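Long-range contacts in DUF3863 domain-containing protein (Parabacteroides distasonis, PDB 3LM3), which is of unknown function but is probably a glycoside hydrolase or carbohydrate deacetylase: residues V123-S128 / D155-L160; A115-R120 / P405-W409; E35-K41 / T77-E82. All blocks are in the same frame, centred on the assembly; numbering follows the deposited sequence. Where two conformers were deposited one is given.

Contact 1. Residues V123-S128 / D155-L160; sequences VNREMS and DNLRYL
Both segments are helical, 123-128 within helix 120-138 and 155-160 within helix 154-163. Their axes come within 10.0 Å and cross at -38°, running in roughly the same direction, with Asn124 facing Asn156 (CA to CA 5.8 Å). Asn124, chi1 m and chi2 -15°, is the knob, set in a hole formed by Asp155, Asn156, Arg158 and Tyr159. Its amide is read at both ends: Asn124 OD1 accepts from Asn156 ND2 at 2.8 Å (Asn156 chi1 m, chi2 151°), and Asn124 ND2 donates to Asp155 OD2 at 3.0 Å. Arg158 (t, m, m) folds back on Asp155 (chi1 t), with Arg158 NH2 3.0 Å from Asp155 OD1 in a salt bridge. Tyr159, chi1 t and chi2 -90°, lays a ring face against Asn124: Asn124 CB is 3.4 Å from the ring centroid, 3° off the normal, a CH-pi contact. Tyr159 OH lies 2.6 Å from Ser128 OG, which is also hydrogen-bonded to Glu164. Selenomethionine Met127 (m, t, m) puts CE 3.7 Å from Leu160 CD2. Helix 120-138 leads into strand 146-148, and helix 154-163 from it to its parallel partner 168-172; helices flanking consecutive strands are consistent with the outside of a beta/alpha barrel.

Contact 2. Residues A115-R120 / P405-W409; sequences AMYLPR and PAKDW
The backbone of 115-120 passes through a weakly bonded helical turn at about 115-117, extends through Leu118 (phi/psi -127/142) and Pro119, and re-enters a helix at Arg120, with Pro119 as N-cap. Segment 405-409 is irregular: Pro405 and Ala406 are extended (-68/158 and -117/101), and Lys407 turns the chain at -90/-18. The closest CA pairs are Tyr117 with Pro405 (4.8 Å) and Met116 with Ala406 (4.9 Å). One main-chain hydrogen bond sets this register, Ala406 N to Met116 O at 2.9 Å and 159°, accompanied by a CA-H...O contact from Met116 CA to Ala406 O at 3.4 Å. Ala406 O also accepts from Trp409 NE1 at 2.7 Å; with the indole so placed (chi1 m, chi2 62°), Ala115 CB lies over its face, 4.0 Å from Trp409 CZ2. Arg120 NH2 approaches Trp409 CH2 to 3.7 Å, although its guanidinium is chiefly engaged by Glu396 and Asp399. Tyr117, chi1 m, offers a ring face to Pro405, whose CB is 3.8 Å from the centroid, and Lys407 NZ makes a weak 3.2 Å bond to Tyr117 OH. Selenomethionine Met116 (m, t, t) reaches Lys407 O with CE at 3.5 Å. A loop of the DUF3864 range, 285 residues on in the chain, is thus docked on the connection between strand 105-108 and helix 120-138 of the DUF3863 range, a beta-to-alpha loop of the beta/alpha fold.

Contact 3. Residues E35-K41 / T77-E82; sequences EVSRDVK and TMNALE
Two carboxylates, one from each segment, organise the contact. Glu35 (chi1 p, chi2 t) accepts at both oxygens: Thr77 OG1 donates to Glu35 OE2 at 2.7 Å, and Asn79 ND2 donates to Glu35 OE1 at 3.0 Å and 168°. At the far end of the short helix, Glu82 pairs side-on with Arg38 in a bidentate salt bridge, Arg38 NE to Glu82 OE1 at 2.8 Å and Arg38 NH2 to Glu82 OE2 at 2.9 Å; Arg38 (m, t, t) has a second charged partner in Glu129 on helix 120-138. Asn79, chi1 m, also donates from ND2 to Arg38 O at 3.1 Å, so that one amide fastens both a side chain and the main chain of the loop. Thr77 (chi1 p) is the N-cap of helix 78-82: its OG1 accepts from Ala80 N at 3.1 Å while donating to Glu35. Two waters extend the match between backbones, water 1 joining Glu35 O (2.8 Å) to Met78 N (3.0 Å) and water 2 joining Ser37 O (3.0 Å) to Asn79 N (2.9 Å). Segment 35-41 is irregular, and its CA atoms come closest at Arg38 and Asn79, 5.8 Å apart. The remaining contacts are packing: selenomethionine Met78 (t, p, p) puts SE over one face of the Arg38 guanidinium, 3.7 Å from NH2. Loop 35-41 and the capped start of helix 78-82, which follow the parallel-paired strands 21-29 and 73-76, are typical of neighbouring beta-to-alpha connections in a parallel beta/alpha fold.

How the contacts relate
All three contacts are partly buried and lie on the same side of the chain's centre, 14 to 16 Å apart. Contact 1 has no exposed touching residue, contact 2 one and contact 3 two, so contact 1 is the most enclosed and contact 3 the most open. Contact 1 joins two regular helices by a buried amide knob; contact 2 relies on one main-chain bond and aromatic faces; contact 3 is chiefly polar, with charge pairing and bridging waters. Helix 120-138 connects them: it begins at Arg120, the last residue of 115-120, carries 123-128, and its Glu126 OE1 lies 2.7 Å from Ser37 OG, a probable hydrogen bond. Only contact 2 spans DUF3863 and DUF3864.

Contact 1. Residues V123-S128 / D155-L160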
ATOM      1  N   VAL A 123      19.059   7.571   1.826  1.00  6.54           N
ATOM      2  CA  VAL A 123      18.119   6.477   1.779  1.00  5.56           C
ATOM      3  C   VAL A 123      18.773   5.274   1.118  1.00  6.60           C
ATOM      4  O   VAL A 123      18.679   4.160   1.640  1.00  7.19           O
ATOM      5  CB  VAL A 123      16.804   6.857   1.084  1.00  6.99           C
ATOM      6  CG1 VAL A 123      15.848   5.660   0.998  1.00  7.26           C
ATOM      7  CG2 VAL A 123      16.110   8.055   1.790  1.00  9.65           C
ATOM      8  N   ASN A 124      19.435   5.479  -0.022  1.00  6.36           N
ATOM      9  CA  ASN A 124      20.040   4.348  -0.722  1.00  7.56           C
ATOM     10  C   ASN A 124      21.093   3.648   0.153  1.00  6.19           C
ATOM     11  O   ASN A 124      21.116   2.414   0.275  1.00  7.48           O
ATOM     12  CB  ASN A 124      20.682   4.796  -2.047  1.00  6.78           C
ATOM     13  CG  ASN A 124      19.660   5.290  -3.044  1.00  7.21           C
ATOM     14  OD1 ASN A 124      18.460   5.048  -2.880  1.00  7.66           O
ATOM     15  ND2 ASN A 124      20.116   6.017  -4.065  1.00  8.26           N
ATOM     16  N   ARG A 125      21.954   4.441   0.766  1.00  6.33           N
ATOM     17  CA  ARG A 125      23.025   3.921   1.597  1.00  6.55           C
ATOM     18  C   ARG A 125      22.456   3.111   2.758  1.00  6.58           C
ATOM     19  O   ARG A 125      22.956   2.029   3.072  1.00  6.68           O
ATOM     20  CB  ARG A 125      23.914   5.054   2.107  1.00  6.69           C
ATOM     21  CG  ARG A 125      24.972   4.608   3.075  1.00  8.23           C
ATOM     22  CD  ARG A 125      25.917   5.749   3.437  1.00 11.56           C
ATOM     23  NE  ARG A 125      25.214   6.851   4.109  1.00  9.92           N
ATOM     24  CZ  ARG A 125      24.954   8.060   3.611  1.00  8.69           C
ATOM     25  NH1 ARG A 125      25.318   8.413   2.390  1.00 10.87           N
ATOM     26  NH2 ARG A 125      24.301   8.940   4.354  1.00 10.41           N
ATOM     27  N   GLU A 126      21.424   3.638   3.424  1.00  6.32           N
ATOM     28  CA  GLU A 126      20.866   2.975   4.588  1.00  7.63           C
ATOM     29  C   GLU A 126      20.054   1.744   4.206  1.00  7.17           C
ATOM     30  O   GLU A 126      20.098   0.742   4.920  1.00  8.22           O
ATOM     31  CB  GLU A 126      20.074   3.977   5.443  1.00  8.11           C
ATOM     32  CG  GLU A 126      21.032   5.030   6.028  1.00  7.95           C
ATOM     33  CD  GLU A 126      20.402   6.013   6.990  1.00  9.03           C
ATOM     34  OE1 GLU A 126      19.191   5.900   7.262  1.00  9.34           O
ATOM     35  OE2 GLU A 126      21.152   6.902   7.470  1.00  8.98           O
HETATM   36  N   MSE A 127      19.368   1.755   3.068  1.00  6.46           N
HETATM   37  CA  MSE A 127      18.757   0.532   2.571  1.00  7.47           C
HETATM   38  C   MSE A 127      19.813  -0.548   2.390  1.00  7.62           C
HETATM   39  O   MSE A 127      19.585  -1.700   2.795  1.00  7.01           O
HETATM   40  CB  MSE A 127      17.991   0.753   1.253  1.00  7.58           C
HETATM   41  CG  MSE A 127      16.722   1.541   1.388  1.00  8.65           C
HETATM   42 SE   MSE A 127      15.581   1.546  -0.167  0.75 10.06          SE
HETATM   43  CE  MSE A 127      16.866   2.249  -1.438  1.00  7.61           C
ATOM     44  N   SER A 128      20.950  -0.220   1.777  1.00  7.48           N
ATOM     45  CA  SER A 128      22.018  -1.198   1.630  1.00  6.33           C
ATOM     46  C   SER A 128      22.522  -1.724   2.970  1.00  7.16           C
ATOM     47  O   SER A 128      22.776  -2.933   3.124  1.00  7.58           O
ATOM     48  CB  SER A 128      23.140  -0.607   0.802  1.00  6.59           C
ATOM     49  OG  SER A 128      22.700  -0.449  -0.540  1.00 10.31           O
ATOM     50  N   ASP A 155      14.541   7.518  -7.548  1.00  7.52           N
ATOM     51  CA  ASP A 155      15.946   7.153  -7.489  0.70  7.38           C
ATOM     52  C   ASP A 155      16.213   5.993  -6.531  1.00  7.95           C
ATOM     53  O   ASP A 155      17.093   5.145  -6.762  1.00  8.94           O
ATOM     54  CB  ASP A 155      16.807   8.350  -7.089  0.70  7.23           C
ATOM     55  CG  ASP A 155      18.260   8.023  -7.102  0.70 12.53           C
ATOM     56  OD1 ASP A 155      18.793   7.882  -8.210  0.70 12.30           O
ATOM     57  OD2 ASP A 155      18.854   7.868  -6.021  0.70 12.00           O
ATOM     58  N   ASN A 156      15.453   5.927  -5.439  1.00  7.05           N
ATOM     59  CA  ASN A 156      15.600   4.830  -4.495  1.00  6.13           C
ATOM     60  C   ASN A 156      15.202   3.491  -5.161  1.00  7.40           C
ATOM     61  O   ASN A 156      15.788   2.442  -4.907  1.00  7.12           O
ATOM     62  CB  ASN A 156      14.728   5.027  -3.256  1.00  6.89           C
ATOM     63  CG  ASN A 156      15.011   6.278  -2.454  1.00  7.72           C
ATOM     64  OD1 ASN A 156      14.082   6.791  -1.809  1.00  8.30           O
ATOM     65  ND2 ASN A 156      16.252   6.746  -2.417  1.00  7.62           N
ATOM     66  N   LEU A 157      14.156   3.537  -5.977  1.00  7.70           N
ATOM     67  CA  LEU A 157      13.690   2.331  -6.670  1.00  7.42           C
ATOM     68  C   LEU A 157      14.663   1.873  -7.750  1.00  7.37           C
ATOM     69  O   LEU A 157      14.940   0.677  -7.897  1.00  7.37           O
ATOM     70  CB  LEU A 157      12.286   2.595  -7.209  1.00  7.50           C
ATOM     71  CG  LEU A 157      11.288   3.052  -6.148  1.00  9.47           C
ATOM     72  CD1 LEU A 157       9.933   3.378  -6.762  1.00 13.59           C
ATOM     73  CD2 LEU A 157      11.153   1.989  -5.083  1.00 12.37           C
ATOM     74  N   ARG A 158      15.195   2.825  -8.514  1.00  7.36           N
ATOM     75  CA  ARG A 158      16.290   2.608  -9.461  0.70  7.86           C
ATOM     76  C   ARG A 158      17.462   1.920  -8.774  1.00  6.33           C
ATOM     77  O   ARG A 158      18.039   0.949  -9.258  1.00  6.64           O
ATOM     78  CB  ARG A 158      16.725   3.992  -9.967  0.70 10.89           C
ATOM     79  CG  ARG A 158      17.896   4.052 -10.901  0.70 12.81           C
ATOM     80  CD  ARG A 158      19.245   4.017 -10.195  0.70 16.69           C
ATOM     81  NE  ARG A 158      19.545   5.027  -9.143  0.70 11.06           N
ATOM     82  CZ  ARG A 158      20.699   4.992  -8.475  0.70 15.83           C
ATOM     83  NH1 ARG A 158      21.549   3.989  -8.723  0.70 10.50           N
ATOM     84  NH2 ARG A 158      21.010   5.909  -7.549  0.70 14.42           N
ATOM     85  N   TYR A 159      17.850   2.483  -7.638  1.00  5.80           N
ATOM     86  CA  TYR A 159      18.973   1.954  -6.888  1.00  5.28           C
ATOM     87  C   TYR A 159      18.730   0.503  -6.438  1.00  6.50           C
ATOM     88  O   TYR A 159      19.601  -0.359  -6.540  1.00  6.83           O
ATOM     89  CB  TYR A 159      19.246   2.863  -5.678  1.00  7.22           C
ATOM     90  CG  TYR A 159      20.359   2.423  -4.771  1.00  6.97           C
ATOM     91  CD1 TYR A 159      20.113   1.584  -3.683  1.00  7.75           C
ATOM     92  CD2 TYR A 159      21.654   2.870  -4.995  1.00  8.22           C
ATOM     93  CE1 TYR A 159      21.145   1.189  -2.845  1.00  7.51           C
ATOM     94  CE2 TYR A 159      22.678   2.501  -4.163  1.00  7.47           C
ATOM     95  CZ  TYR A 159      22.432   1.654  -3.095  1.00  8.65           C
ATOM     96  OH  TYR A 159      23.497   1.314  -2.253  1.00 10.58           O
ATOM     97  N   LEU A 160      17.547   0.238  -5.908  1.00  6.37           N
ATOM     98  CA  LEU A 160      17.215  -1.129  -5.485  0.60  6.85           C
ATOM     99  C   LEU A 160      17.344  -2.085  -6.641  1.00  7.52           C
ATOM    100  O   LEU A 160      17.991  -3.128  -6.510  1.00  8.89           O
ATOM    101  CB  LEU A 160      15.796  -1.226  -4.927  0.60  7.15           C
ATOM    102  CG  LEU A 160      15.641  -0.641  -3.543  0.60  2.17           C
ATOM    103  CD1 LEU A 160      14.164  -0.686  -3.083  0.60  4.14           C
ATOM    104  CD2 LEU A 160      16.565  -1.309  -2.527  0.60  7.30           C
TER

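Contact 2. Residues A115-R120 / P405-W409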
ATOM      1  N   ALA A 115      11.765   9.240   2.297  1.00  8.31           N
ATOM      2  CA  ALA A 115      12.130  10.174   1.201  1.00 10.81           C
ATOM      3  C   ALA A 115      11.716  11.599   1.527  1.00  9.98           C
ATOM      4  O   ALA A 115      12.189  12.527   0.914  1.00  8.92           O
ATOM      5  CB  ALA A 115      11.536   9.770  -0.076  1.00 10.12           C
HETATM    6  N   MSE A 116      10.817  11.782   2.478  1.00  9.66           N
HETATM    7  CA  MSE A 116      10.397  13.132   2.900  0.70 10.79           C
HETATM    8  C   MSE A 116      11.452  13.856   3.664  1.00 11.10           C
HETATM    9  O   MSE A 116      11.493  15.100   3.665  1.00 10.10           O
HETATM   10  CB  MSE A 116       9.246  13.084   3.888  0.70 11.97           C
HETATM   11  CG  MSE A 116       7.944  12.721   3.364  0.70 12.25           C
HETATM   12 SE   MSE A 116       6.661  13.091   4.826  0.52 14.62          SE
HETATM   13  CE  MSE A 116       5.176  12.372   3.858  0.70 20.96           C
ATOM     14  N   TYR A 117      12.310  13.103   4.360  1.00  9.60           N
ATOM     15  CA  TYR A 117      13.239  13.661   5.309  1.00  9.21           C
ATOM     16  C   TYR A 117      14.709  13.438   5.047  1.00  8.70           C
ATOM     17  O   TYR A 117      15.539  14.076   5.678  1.00 11.48           O
ATOM     18  CB  TYR A 117      12.912  13.145   6.730  1.00 11.49           C
ATOM     19  CG  TYR A 117      11.640  13.713   7.291  1.00 14.63           C
ATOM     20  CD1 TYR A 117      10.408  13.155   7.014  1.00 16.28           C
ATOM     21  CD2 TYR A 117      11.685  14.849   8.090  1.00 20.32           C
ATOM     22  CE1 TYR A 117       9.240  13.699   7.523  1.00 23.15           C
ATOM     23  CE2 TYR A 117      10.512  15.396   8.604  1.00 19.44           C
ATOM     24  CZ  TYR A 117       9.308  14.815   8.308  1.00 20.43           C
ATOM     25  OH  TYR A 117       8.156  15.362   8.836  1.00 29.65           O
ATOM     26  N   LEU A 118      15.057  12.548   4.121  1.00  7.80           N
ATOM     27  CA  LEU A 118      16.444  12.146   3.950  1.00  7.71           C
ATOM     28  C   LEU A 118      16.802  12.336   2.495  1.00  7.71           C
ATOM     29  O   LEU A 118      15.956  12.090   1.622  1.00  9.03           O
ATOM     30  CB  LEU A 118      16.630  10.684   4.322  1.00 10.52           C
ATOM     31  CG  LEU A 118      16.156  10.243   5.719  1.00  8.44           C
ATOM     32  CD1 LEU A 118      16.193   8.710   5.823  1.00  9.95           C
ATOM     33  CD2 LEU A 118      16.922  10.916   6.849  1.00 11.73           C
ATOM     34  N   PRO A 119      18.042  12.785   2.215  1.00  8.17           N
ATOM     35  CA  PRO A 119      18.482  12.848   0.842  1.00  8.70           C
ATOM     36  C   PRO A 119      18.453  11.467   0.187  1.00  8.75           C
ATOM     37  O   PRO A 119      18.648  10.437   0.847  1.00  8.23           O
ATOM     38  CB  PRO A 119      19.917  13.371   0.937  1.00 10.87           C
ATOM     39  CG  PRO A 119      20.175  13.707   2.327  1.00 12.98           C
ATOM     40  CD  PRO A 119      19.057  13.233   3.176  1.00  9.76           C
ATOM     41  N   ARG A 120      18.244  11.460  -1.116  1.00  8.36           N
ATOM     42  CA  ARG A 120      18.183  10.207  -1.883  1.00  7.48           C
ATOM     43  C   ARG A 120      19.379   9.304  -1.609  1.00  7.11           C
ATOM     44  O   ARG A 120      19.198   8.105  -1.381  1.00  8.39           O
ATOM     45  CB  ARG A 120      18.056  10.533  -3.384  1.00  7.69           C
ATOM     46  CG  ARG A 120      16.724  11.126  -3.776  1.00  8.02           C
ATOM     47  CD  ARG A 120      16.774  11.787  -5.122  1.00  8.72           C
ATOM     48  NE  ARG A 120      15.430  12.150  -5.564  1.00  8.33           N
ATOM     49  CZ  ARG A 120      14.769  13.261  -5.234  1.00  8.64           C
ATOM     50  NH1 ARG A 120      15.304  14.185  -4.426  1.00  8.71           N
ATOM     51  NH2 ARG A 120      13.542  13.431  -5.666  1.00 10.54           N
ATOM     52  N   PRO A 405      12.146  19.181   5.493  1.00 12.77           N
ATOM     53  CA  PRO A 405      11.458  18.112   4.808  1.00 12.40           C
ATOM     54  C   PRO A 405      10.673  18.575   3.588  1.00 12.46           C
ATOM     55  O   PRO A 405      10.321  19.764   3.443  1.00 14.49           O
ATOM     56  CB  PRO A 405      10.502  17.558   5.866  1.00 16.09           C
ATOM     57  CG  PRO A 405      10.431  18.560   6.917  1.00 17.93           C
ATOM     58  CD  PRO A 405      11.585  19.459   6.824  1.00 16.23           C
ATOM     59  N   ALA A 406      10.428  17.612   2.705  1.00 10.47           N
ATOM     60  CA  ALA A 406       9.513  17.784   1.576  1.00 12.23           C
ATOM     61  C   ALA A 406       8.371  16.785   1.790  1.00 12.87           C
ATOM     62  O   ALA A 406       8.520  15.581   1.571  1.00 13.15           O
ATOM     63  CB  ALA A 406      10.233  17.536   0.260  1.00 15.24           C
ATOM     64  N   LYS A 407       7.236  17.273   2.283  1.00 12.15           N
ATOM     65  CA  LYS A 407       6.145  16.376   2.697  1.00 12.99           C
ATOM     66  C   LYS A 407       5.167  16.055   1.572  1.00 13.32           C
ATOM     67  O   LYS A 407       4.472  15.053   1.669  1.00 16.40           O
ATOM     68  CB  LYS A 407       5.400  16.953   3.901  1.00 16.30           C
ATOM     69  CG  LYS A 407       6.283  17.079   5.133  1.00 19.63           C
ATOM     70  CD  LYS A 407       5.446  17.364   6.368  1.00 28.59           C
ATOM     71  CE  LYS A 407       6.311  17.584   7.589  1.00 39.35           C
ATOM     72  NZ  LYS A 407       5.569  17.201   8.828  1.00 46.69           N
ATOM     73  N   ASP A 408       5.161  16.837   0.509  1.00 13.34           N
ATOM     74  CA  ASP A 408       4.166  16.699  -0.565  1.00 12.52           C
ATOM     75  C   ASP A 408       4.800  16.196  -1.843  1.00 10.28           C
ATOM     76  O   ASP A 408       5.442  16.921  -2.587  1.00 13.14           O
ATOM     77  CB  ASP A 408       3.433  18.024  -0.810  1.00 14.34           C
ATOM     78  CG  ASP A 408       2.285  17.897  -1.831  1.00 22.47           C
ATOM     79  OD1 ASP A 408       2.023  16.778  -2.337  1.00 17.78           O
ATOM     80  OD2 ASP A 408       1.635  18.936  -2.114  1.00 27.66           O
ATOM     81  N   TRP A 409       4.630  14.884  -2.051  1.00 10.23           N
ATOM     82  CA  TRP A 409       5.128  14.197  -3.244  1.00  9.63           C
ATOM     83  C   TRP A 409       4.010  13.813  -4.216  1.00  9.67           C
ATOM     84  O   TRP A 409       4.225  13.011  -5.121  1.00 12.90           O
ATOM     85  CB  TRP A 409       5.919  12.949  -2.832  1.00 11.37           C
ATOM     86  CG  TRP A 409       7.211  13.276  -2.151  1.00  9.20           C
ATOM     87  CD1 TRP A 409       7.365  13.953  -0.983  1.00 10.77           C
ATOM     88  CD2 TRP A 409       8.533  12.934  -2.592  1.00  8.34           C
ATOM     89  NE1 TRP A 409       8.693  14.075  -0.683  1.00 10.46           N
ATOM     90  CE2 TRP A 409       9.432  13.467  -1.658  1.00  9.91           C
ATOM     91  CE3 TRP A 409       9.049  12.268  -3.708  1.00  8.96           C
ATOM     92  CZ2 TRP A 409      10.810  13.349  -1.802  1.00  9.00           C
ATOM     93  CZ3 TRP A 409      10.409  12.109  -3.823  1.00  9.58           C
ATOM     94  CH2 TRP A 409      11.278  12.678  -2.895  1.00  8.65           C
TER

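Contact 3. Residues E35-K41 / T77-E82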
ATOM      1  N   GLU A  35      10.526   6.296  12.754  1.00  8.44           N
ATOM      2  CA  GLU A  35      11.986   6.400  12.736  1.00  8.00           C
ATOM      3  C   GLU A  35      12.486   6.038  11.334  1.00  7.78           C
ATOM      4  O   GLU A  35      12.725   4.880  10.988  1.00  8.40           O
ATOM      5  CB  GLU A  35      12.662   5.636  13.870  1.00  8.05           C
ATOM      6  CG  GLU A  35      12.248   4.150  13.981  1.00  8.32           C
ATOM      7  CD  GLU A  35      12.722   3.473  15.236  1.00  8.04           C
ATOM      8  OE1 GLU A  35      13.239   4.155  16.177  1.00  9.03           O
ATOM      9  OE2 GLU A  35      12.614   2.233  15.284  1.00  9.00           O
ATOM     10  N   VAL A  36      12.648   7.075  10.524  1.00  8.43           N
ATOM     11  CA  VAL A  36      13.104   6.909   9.140  1.00  7.62           C
ATOM     12  C   VAL A  36      14.599   6.674   9.053  1.00  7.56           C
ATOM     13  O   VAL A  36      15.092   6.176   8.036  1.00  8.64           O
ATOM     14  CB  VAL A  36      12.738   8.151   8.302  1.00  7.32           C
ATOM     15  CG1 VAL A  36      11.199   8.322   8.186  1.00  8.52           C
ATOM     16  CG2 VAL A  36      13.370   9.431   8.816  1.00  8.02           C
ATOM     17  N   SER A  37      15.335   6.989  10.118  1.00  7.90           N
ATOM     18  CA  SER A  37      16.751   6.660  10.204  1.00  7.45           C
ATOM     19  C   SER A  37      17.110   6.398  11.658  1.00  9.05           C
ATOM     20  O   SER A  37      16.226   6.348  12.513  1.00  9.51           O
ATOM     21  CB  SER A  37      17.603   7.766   9.568  1.00  9.19           C
ATOM     22  OG  SER A  37      18.953   7.360   9.474  1.00  9.16           O
ATOM     23  N   ARG A  38      18.388   6.235  11.953  1.00  8.57           N
ATOM     24  CA  ARG A  38      18.789   5.954  13.323  1.00  8.31           C
ATOM     25  C   ARG A  38      18.480   7.119  14.269  1.00 11.65           C
ATOM     26  O   ARG A  38      17.954   6.927  15.367  1.00 10.41           O
ATOM     27  CB  ARG A  38      20.284   5.656  13.390  1.00  8.85           C
ATOM     28  CG  ARG A  38      20.667   4.388  12.687  1.00  8.71           C
ATOM     29  CD  ARG A  38      22.171   4.140  12.727  1.00  7.58           C
ATOM     30  NE  ARG A  38      22.551   2.864  12.090  1.00  9.13           N
ATOM     31  CZ  ARG A  38      22.937   2.713  10.813  1.00  9.08           C
ATOM     32  NH1 ARG A  38      22.998   3.763   9.988  1.00 10.40           N
ATOM     33  NH2 ARG A  38      23.272   1.512  10.354  1.00 12.15           N
ATOM     34  N   ASP A  39      18.824   8.322  13.827  1.00 10.31           N
ATOM     35  CA  ASP A  39      18.698   9.541  14.657  1.00 11.26           C
ATOM     36  C   ASP A  39      17.509  10.413  14.254  1.00 12.37           C
ATOM     37  O   ASP A  39      17.293  11.474  14.833  1.00 18.27           O
ATOM     38  CB  ASP A  39      20.008  10.347  14.585  1.00 11.33           C
ATOM     39  CG  ASP A  39      20.321  10.853  13.162  1.00 13.70           C
ATOM     40  OD1 ASP A  39      20.122  10.122  12.180  1.00  9.29           O
ATOM     41  OD2 ASP A  39      20.748  12.018  13.010  1.00 13.31           O
ATOM     42  N   VAL A  40      16.737  10.022  13.249  1.00  8.52           N
ATOM     43  CA  VAL A  40      15.628  10.822  12.770  1.00  9.44           C
ATOM     44  C   VAL A  40      14.356  10.110  13.174  1.00 11.02           C
ATOM     45  O   VAL A  40      13.859   9.244  12.453  1.00 10.63           O
ATOM     46  CB  VAL A  40      15.687  11.073  11.243  1.00  8.77           C
ATOM     47  CG1 VAL A  40      14.540  11.981  10.792  1.00  9.59           C
ATOM     48  CG2 VAL A  40      17.055  11.675  10.863  1.00 10.19           C
ATOM     49  N   LYS A  41      13.876  10.471  14.357  1.00 10.87           N
ATOM     50  CA  LYS A  41      12.720   9.871  14.993  1.00 10.91           C
ATOM     51  C   LYS A  41      11.636  10.907  14.976  1.00 10.92           C
ATOM     52  O   LYS A  41      11.645  11.833  15.783  1.00 15.62           O
ATOM     53  CB  LYS A  41      13.063   9.432  16.403  1.00 11.99           C
ATOM     54  CG  LYS A  41      14.091   8.352  16.497  1.00 13.04           C
ATOM     55  CD  LYS A  41      14.465   8.122  17.962  1.00 14.52           C
ATOM     56  CE  LYS A  41      15.225   6.868  18.150  1.00 15.62           C
ATOM     57  NZ  LYS A  41      15.656   6.729  19.573  1.00 23.46           N
ATOM     58  N   THR A  77      12.476  -1.454  11.251  1.00  5.67           N
ATOM     59  CA  THR A  77      13.222  -0.211  11.158  1.00  6.43           C
ATOM     60  C   THR A  77      14.719  -0.455  11.455  1.00  7.25           C
ATOM     61  O   THR A  77      15.097  -1.501  11.971  1.00  6.56           O
ATOM     62  CB  THR A  77      12.737   0.798  12.162  1.00  6.34           C
ATOM     63  OG1 THR A  77      13.000   0.308  13.489  1.00  7.39           O
ATOM     64  CG2 THR A  77      11.273   1.096  11.955  1.00  6.91           C
HETATM   65  N   MSE A  78      15.561   0.527  11.151  1.00  6.87           N
HETATM   66  CA  MSE A  78      16.985   0.352  11.405  1.00  6.16           C
HETATM   67  C   MSE A  78      17.238   0.144  12.870  1.00  7.52           C
HETATM   68  O   MSE A  78      18.015  -0.733  13.254  1.00  7.92           O
HETATM   69  CB  MSE A  78      17.813   1.525  10.884  1.00  7.92           C
HETATM   70  CG  MSE A  78      19.299   1.252  10.999  1.00  9.38           C
HETATM   71 SE   MSE A  78      19.936  -0.036   9.691  0.75 11.26          SE
HETATM   72  CE  MSE A  78      19.988   1.193   8.162  1.00  9.25           C
ATOM     73  N   ASN A  79      16.581   0.942  13.697  1.00  7.09           N
ATOM     74  CA  ASN A  79      16.811   0.811  15.139  1.00  7.12           C
ATOM     75  C   ASN A  79      16.333  -0.540  15.670  1.00  9.00           C
ATOM     76  O   ASN A  79      16.980  -1.116  16.551  1.00  9.14           O
ATOM     77  CB  ASN A  79      16.171   1.990  15.883  1.00  7.63           C
ATOM     78  CG  ASN A  79      16.904   3.305  15.630  1.00  7.26           C
ATOM     79  OD1 ASN A  79      18.093   3.296  15.289  1.00  9.40           O
ATOM     80  ND2 ASN A  79      16.191   4.419  15.724  1.00  8.23           N
ATOM     81  N   ALA A  80      15.250  -1.098  15.106  1.00  7.26           N
ATOM     82  CA  ALA A  80      14.805  -2.430  15.529  1.00  8.07           C
ATOM     83  C   ALA A  80      15.775  -3.518  15.062  1.00  7.77           C
ATOM     84  O   ALA A  80      15.954  -4.543  15.738  1.00 10.11           O
ATOM     85  CB  ALA A  80      13.421  -2.716  15.040  1.00  8.43           C
ATOM     86  N   LEU A  81      16.395  -3.334  13.888  1.00  7.74           N
ATOM     87  CA  LEU A  81      17.408  -4.288  13.418  1.00  8.76           C
ATOM     88  C   LEU A  81      18.643  -4.309  14.293  1.00  8.99           C
ATOM     89  O   LEU A  81      19.258  -5.350  14.486  1.00  9.26           O
ATOM     90  CB  LEU A  81      17.891  -3.964  11.997  1.00  9.68           C
ATOM     91  CG  LEU A  81      16.919  -4.305  10.894  1.00  8.40           C
ATOM     92  CD1 LEU A  81      17.511  -3.789   9.567  1.00 10.08           C
ATOM     93  CD2 LEU A  81      16.590  -5.809  10.895  1.00  9.52           C
ATOM     94  N   GLU A  82      19.017  -3.140  14.808  1.00  8.10           N
ATOM     95  CA  GLU A  82      20.301  -2.983  15.508  1.00  8.40           C
ATOM     96  C   GLU A  82      20.238  -3.050  17.018  1.00  8.27           C
ATOM     97  O   GLU A  82      21.291  -3.232  17.658  1.00 10.37           O
ATOM     98  CB  GLU A  82      20.947  -1.670  15.077  1.00 10.45           C
ATOM     99  CG  GLU A  82      21.449  -1.676  13.652  1.00 11.94           C
ATOM    100  CD  GLU A  82      22.156  -0.391  13.255  1.00 12.19           C
ATOM    101  OE1 GLU A  82      21.764   0.701  13.721  1.00 14.45           O
ATOM    102  OE2 GLU A  82      23.095  -0.481  12.432  1.00 16.70           O
TER
HETATM  103  O   HOH W   1      14.712   3.128   9.960  1.00  8.42           O
HETATM  104  O   HOH W   2      15.443   3.447  12.746  1.00  8.58           O